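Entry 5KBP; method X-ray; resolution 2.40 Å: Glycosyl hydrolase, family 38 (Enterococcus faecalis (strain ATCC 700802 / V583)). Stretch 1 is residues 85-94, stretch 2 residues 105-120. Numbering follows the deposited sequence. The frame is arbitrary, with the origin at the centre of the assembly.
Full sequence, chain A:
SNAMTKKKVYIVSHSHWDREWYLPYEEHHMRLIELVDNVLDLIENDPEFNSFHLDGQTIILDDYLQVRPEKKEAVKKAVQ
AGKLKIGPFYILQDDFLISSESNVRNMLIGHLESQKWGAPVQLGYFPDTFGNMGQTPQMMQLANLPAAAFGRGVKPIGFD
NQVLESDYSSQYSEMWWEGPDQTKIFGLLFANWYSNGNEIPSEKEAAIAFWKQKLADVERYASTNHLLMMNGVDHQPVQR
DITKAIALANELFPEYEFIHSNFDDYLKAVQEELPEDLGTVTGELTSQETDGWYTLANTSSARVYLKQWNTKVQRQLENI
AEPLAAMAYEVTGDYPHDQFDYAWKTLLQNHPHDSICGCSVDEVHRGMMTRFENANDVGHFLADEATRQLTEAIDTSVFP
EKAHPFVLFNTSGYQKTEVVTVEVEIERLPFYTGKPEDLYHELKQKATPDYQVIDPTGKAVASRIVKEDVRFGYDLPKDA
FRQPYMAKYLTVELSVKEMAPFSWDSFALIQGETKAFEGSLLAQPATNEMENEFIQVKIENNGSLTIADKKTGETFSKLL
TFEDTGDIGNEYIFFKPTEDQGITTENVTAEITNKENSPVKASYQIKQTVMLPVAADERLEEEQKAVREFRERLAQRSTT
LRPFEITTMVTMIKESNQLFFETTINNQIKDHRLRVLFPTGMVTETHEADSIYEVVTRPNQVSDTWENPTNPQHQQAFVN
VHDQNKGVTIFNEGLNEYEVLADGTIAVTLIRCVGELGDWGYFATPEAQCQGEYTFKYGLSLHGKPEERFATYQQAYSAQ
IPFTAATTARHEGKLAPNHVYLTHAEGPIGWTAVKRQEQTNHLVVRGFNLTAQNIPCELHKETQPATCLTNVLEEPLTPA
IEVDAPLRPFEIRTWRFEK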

# COMPACT_ATOMS: atom_id res chain seq x y z
N LYS A 85 24.52 10.95 -14.69
CA LYS A 85 24.19 12.29 -14.22
C LYS A 85 22.91 12.23 -13.39
O LYS A 85 21.86 11.83 -13.90
CB LYS A 85 24.02 13.23 -15.41
CG LYS A 85 25.23 13.30 -16.34
CD LYS A 85 26.41 13.99 -15.66
CE LYS A 85 27.51 14.31 -16.67
NZ LYS A 85 28.65 15.02 -16.04
N ILE A 86 23.01 12.63 -12.12
CA ILE A 86 21.93 12.46 -11.16
C ILE A 86 21.51 13.82 -10.61
O ILE A 86 22.26 14.80 -10.65
CB ILE A 86 22.32 11.52 -10.01
CG1 ILE A 86 23.47 12.13 -9.20
CG2 ILE A 86 22.73 10.16 -10.56
CD1 ILE A 86 23.78 11.39 -7.93
N GLY A 87 20.28 13.86 -10.09
CA GLY A 87 19.78 15.04 -9.42
C GLY A 87 19.35 16.13 -10.37
O GLY A 87 19.30 15.94 -11.59
N PRO A 88 19.07 17.33 -9.83
CA PRO A 88 19.27 17.67 -8.42
C PRO A 88 18.07 17.40 -7.51
O PRO A 88 18.13 17.71 -6.32
CB PRO A 88 19.54 19.17 -8.48
CG PRO A 88 18.69 19.64 -9.62
CD PRO A 88 18.63 18.50 -10.62
N PHE A 89 16.99 16.85 -8.06
CA PHE A 89 15.77 16.62 -7.30
C PHE A 89 15.70 15.17 -6.81
O PHE A 89 16.46 14.30 -7.25
CB PHE A 89 14.53 16.94 -8.15
CG PHE A 89 14.43 18.38 -8.56
CD1 PHE A 89 15.13 19.37 -7.89
CD2 PHE A 89 13.61 18.75 -9.62
CE1 PHE A 89 15.02 20.69 -8.27
CE2 PHE A 89 13.50 20.07 -10.00
CZ PHE A 89 14.21 21.05 -9.33
N TYR A 90 14.78 14.93 -5.88
CA TYR A 90 14.49 13.57 -5.45
C TYR A 90 13.48 12.91 -6.38
O TYR A 90 13.67 11.76 -6.80
CB TYR A 90 13.98 13.58 -4.01
CG TYR A 90 13.58 12.23 -3.46
CD1 TYR A 90 14.53 11.26 -3.16
CD2 TYR A 90 12.24 11.93 -3.24
CE1 TYR A 90 14.16 10.03 -2.66
CE2 TYR A 90 11.86 10.69 -2.74
CZ TYR A 90 12.82 9.75 -2.45
OH TYR A 90 12.45 8.52 -1.95
N ILE A 91 12.41 13.62 -6.72
CA ILE A 91 11.42 13.18 -7.69
C ILE A 91 11.07 14.36 -8.59
O ILE A 91 11.38 15.51 -8.28
CB ILE A 91 10.16 12.60 -7.02
CG1 ILE A 91 9.68 13.51 -5.89
CG2 ILE A 91 10.41 11.20 -6.51
CD1 ILE A 91 8.65 14.55 -6.30
N LEU A 92 10.42 14.05 -9.71
CA LEU A 92 9.90 15.07 -10.61
C LEU A 92 8.44 15.31 -10.25
O LEU A 92 7.58 14.48 -10.55
CB LEU A 92 10.05 14.64 -12.07
CG LEU A 92 11.47 14.35 -12.57
CD1 LEU A 92 11.46 14.17 -14.08
CD2 LEU A 92 12.43 15.45 -12.14
N GLN A 93 8.16 16.44 -9.62
CA GLN A 93 6.87 16.70 -9.01
C GLN A 93 5.97 17.52 -9.93
O GLN A 93 6.39 18.04 -10.97
CB GLN A 93 7.04 17.43 -7.68
CG GLN A 93 7.28 18.93 -7.81
CD GLN A 93 8.70 19.28 -8.21
OE1 GLN A 93 9.47 18.43 -8.64
NE2 GLN A 93 9.06 20.55 -8.05
N ASP A 94 4.71 17.63 -9.52
CA ASP A 94 3.81 18.66 -10.02
C ASP A 94 3.99 19.90 -9.16
O ASP A 94 3.93 19.82 -7.93
CB ASP A 94 2.36 18.19 -10.01
CG ASP A 94 1.41 19.24 -10.55
OD1 ASP A 94 1.00 20.14 -9.78
OD2 ASP A 94 1.07 19.18 -11.75
N ARG A 105 11.59 20.58 0.15
CA ARG A 105 12.11 19.29 0.62
C ARG A 105 12.55 18.41 -0.54
O ARG A 105 13.46 17.59 -0.39
CB ARG A 105 11.05 18.57 1.46
CG ARG A 105 10.45 19.40 2.57
CD ARG A 105 11.52 20.10 3.40
NE ARG A 105 10.93 21.04 4.35
CZ ARG A 105 10.56 20.73 5.58
NH1 ARG A 105 10.04 21.65 6.38
NH2 ARG A 105 10.71 19.49 6.03
N ASN A 106 11.91 18.56 -1.70
CA ASN A 106 12.34 17.82 -2.88
C ASN A 106 13.75 18.22 -3.29
O ASN A 106 14.55 17.38 -3.70
CB ASN A 106 11.36 18.05 -4.03
CG ASN A 106 11.65 17.17 -5.23
OD1 ASN A 106 12.05 16.02 -5.09
ND2 ASN A 106 11.45 17.72 -6.43
N MET A 107 14.07 19.52 -3.19
CA MET A 107 15.41 19.98 -3.52
C MET A 107 16.39 19.70 -2.39
O MET A 107 17.55 19.37 -2.64
CB MET A 107 15.38 21.48 -3.85
CG MET A 107 14.19 21.91 -4.69
SD MET A 107 14.19 23.68 -5.07
CE MET A 107 15.39 23.72 -6.39
N LEU A 108 15.93 19.83 -1.14
CA LEU A 108 16.79 19.58 0.00
C LEU A 108 17.23 18.12 0.06
O LEU A 108 18.41 17.81 0.25
CB LEU A 108 16.07 19.99 1.29
CG LEU A 108 16.84 20.10 2.62
CD1 LEU A 108 16.87 18.77 3.36
CD2 LEU A 108 18.25 20.63 2.39
N ILE A 109 16.28 17.19 -0.12
CA ILE A 109 16.62 15.77 -0.11
C ILE A 109 17.36 15.39 -1.38
O ILE A 109 18.30 14.58 -1.35
CB ILE A 109 15.35 14.93 0.10
CG1 ILE A 109 14.76 15.18 1.49
CG2 ILE A 109 15.64 13.45 -0.11
CD1 ILE A 109 13.56 14.33 1.81
N GLY A 110 16.96 15.96 -2.52
CA GLY A 110 17.70 15.72 -3.74
C GLY A 110 19.15 16.13 -3.64
O GLY A 110 20.04 15.46 -4.16
N HIS A 111 19.41 17.24 -2.94
CA HIS A 111 20.79 17.69 -2.74
C HIS A 111 21.54 16.74 -1.81
O HIS A 111 22.64 16.28 -2.15
CB HIS A 111 20.80 19.11 -2.18
CG HIS A 111 22.17 19.60 -1.79
ND1 HIS A 111 22.58 19.66 -0.48
CD2 HIS A 111 23.20 20.04 -2.54
CE1 HIS A 111 23.82 20.12 -0.43
NE2 HIS A 111 24.22 20.36 -1.67
N LEU A 112 20.97 16.44 -0.64
CA LEU A 112 21.66 15.59 0.32
C LEU A 112 21.90 14.20 -0.24
O LEU A 112 22.93 13.58 0.06
CB LEU A 112 20.85 15.52 1.62
CG LEU A 112 20.67 16.82 2.40
CD1 LEU A 112 19.77 16.58 3.60
CD2 LEU A 112 22.01 17.39 2.84
N GLU A 113 20.97 13.69 -1.05
CA GLU A 113 21.16 12.37 -1.65
C GLU A 113 22.22 12.42 -2.75
O GLU A 113 23.02 11.49 -2.89
CB GLU A 113 19.84 11.84 -2.20
CG GLU A 113 18.82 11.48 -1.13
CD GLU A 113 19.27 10.31 -0.28
OE1 GLU A 113 19.82 9.34 -0.84
OE2 GLU A 113 19.08 10.37 0.95
N SER A 114 22.23 13.49 -3.55
CA SER A 114 23.22 13.61 -4.61
C SER A 114 24.63 13.69 -4.04
O SER A 114 25.58 13.17 -4.64
CB SER A 114 22.92 14.83 -5.47
OG SER A 114 21.66 14.72 -6.10
N GLN A 115 24.79 14.34 -2.89
CA GLN A 115 26.10 14.42 -2.26
C GLN A 115 26.59 13.07 -1.75
O GLN A 115 27.80 12.88 -1.60
CB GLN A 115 26.08 15.44 -1.11
CG GLN A 115 25.73 16.86 -1.54
CD GLN A 115 26.73 17.43 -2.51
OE1 GLN A 115 27.92 17.10 -2.47
NE2 GLN A 115 26.27 18.30 -3.41
N LYS A 116 25.67 12.14 -1.47
CA LYS A 116 26.09 10.81 -1.05
C LYS A 116 26.74 10.03 -2.19
O LYS A 116 27.62 9.20 -1.95
CB LYS A 116 24.89 10.03 -0.50
CG LYS A 116 24.26 10.67 0.73
CD LYS A 116 23.00 9.93 1.15
CE LYS A 116 22.33 10.61 2.33
NZ LYS A 116 21.06 9.93 2.72
N TRP A 117 26.31 10.29 -3.43
CA TRP A 117 26.87 9.62 -4.59
C TRP A 117 28.01 10.41 -5.22
O TRP A 117 29.02 9.82 -5.63
CB TRP A 117 25.78 9.37 -5.63
CG TRP A 117 24.66 8.52 -5.13
CD1 TRP A 117 23.45 8.95 -4.67
CD2 TRP A 117 24.66 7.10 -5.01
NE1 TRP A 117 22.69 7.88 -4.28
CE2 TRP A 117 23.40 6.73 -4.48
CE3 TRP A 117 25.59 6.10 -5.30
CZ2 TRP A 117 23.06 5.40 -4.23
CZ3 TRP A 117 25.25 4.78 -5.06
CH2 TRP A 117 23.99 4.45 -4.53
N GLY A 118 27.87 11.73 -5.31
CA GLY A 118 28.90 12.57 -5.87
C GLY A 118 28.52 14.04 -5.88
O GLY A 118 28.98 14.81 -5.04
N ALA A 119 27.68 14.42 -6.84
CA ALA A 119 27.24 15.81 -7.01
C ALA A 119 26.07 15.85 -7.97
O ALA A 119 25.96 15.00 -8.86
CB ALA A 119 28.39 16.68 -7.52
N PRO A 120 25.16 16.81 -7.83
CA PRO A 120 24.00 16.88 -8.71
C PRO A 120 24.25 17.67 -9.98
O PRO A 120 25.12 18.55 -10.04
CB PRO A 120 22.95 17.59 -7.84
CG PRO A 120 23.78 18.52 -7.00
CD PRO A 120 25.09 17.81 -6.74
O HOH W 1 25.72 14.14 -11.40

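An irregular segment of chain, residues 85-94, lies against the helix that begins before R105 and occupies most of the second stretch, and one polar side chain does most of the fastening. The two stretches bury 640 Å² between them, with N106 and I86 covered most. N106 takes chi1 at -173° (t) and chi2 at 37°. Its CA-to-CB bond points sideways, but this conformation carries the amide group to the backbone of Y90 and I91. N106 OD1 accepts a hydrogen bond from I91 N (2.9 Å, nearly straight at 168°), and N106 ND2 donates to I91 O (2.9 Å). The side-chain amide therefore engages both the donor and the acceptor of a single residue, as a neighbouring strand would. Asparagine suits the place because it offers a donor and an acceptor on one short, planar group. Y90 N adds a hydrogen bond to the main-chain oxygen N106 O (3.3 Å) and a weak one to N106 OD1 (3.0 Å). N106 O also accepts the helical bond from G110 N, so the loop attaches without breaking the helix. In a buried loop, such bonds satisfy backbone groups that would otherwise be costly to bury.

The close approach depends on glycine on both sides. The CA atoms of F89 and G110 are 4.1 Å apart, and a CB on G110 would lie 2.2 Å from P88 O and 2.7 Å from F89 C, both clashes. With only hydrogens there, G110 CA comes within 3.3 Å of P88 O in a CA-H...O contact. G87 is the counterpart in the loop: its phi of 77° favours glycine, and a CB would fall 2.6 Å from S114 OG and 3.0 Å from P120 CB. S114, with chi1 at -62° (m), turns its hydroxyl back along the helix, where S114 OG donates to G110 O (2.6 Å), which satisfies a small polar side chain facing the loop.

Around this polar centre the packing is apolar. F89 (chi1 -64°, m) sets its ring so that M107 CE meets the ring edge, 3.6 Å from F89 CE1; M107, with chi1 m, chi2 t and chi3 p, is a flexible, unbranched side chain whose terminal methyl can reach that edge. The CA-to-CB bond of Y90 points toward the helix, and its chi1 of 177° (t) places Y90 CD1 3.9 Å from I109 CG2, while its OH is hydrogen-bonded elsewhere in the structure.

Beyond the helix the chain turns at G118, whose phi/psi of 179/-78 glycine tolerates far better than other residues, and P120 returns to the loop. P88, preceded by a cis peptide bond, packs its CB 3.8 Å from P120 CB, two compact, rigid rings suited to a tight bend. I86 O receives a CA-H...O contact from P120 CA (3.3 Å). The I86 side chain starts sideways, but chi1 at 64° (p) and chi2 at 171° (t) extend I86 CD1 to within 3.7 Å of W117 CB; bulky and apolar, it suits this buried place beside S114. The oxygen of a water lies 3.2 Å from I86 N, from which it accepts, and 2.7 Å from A119 O, to which it donates.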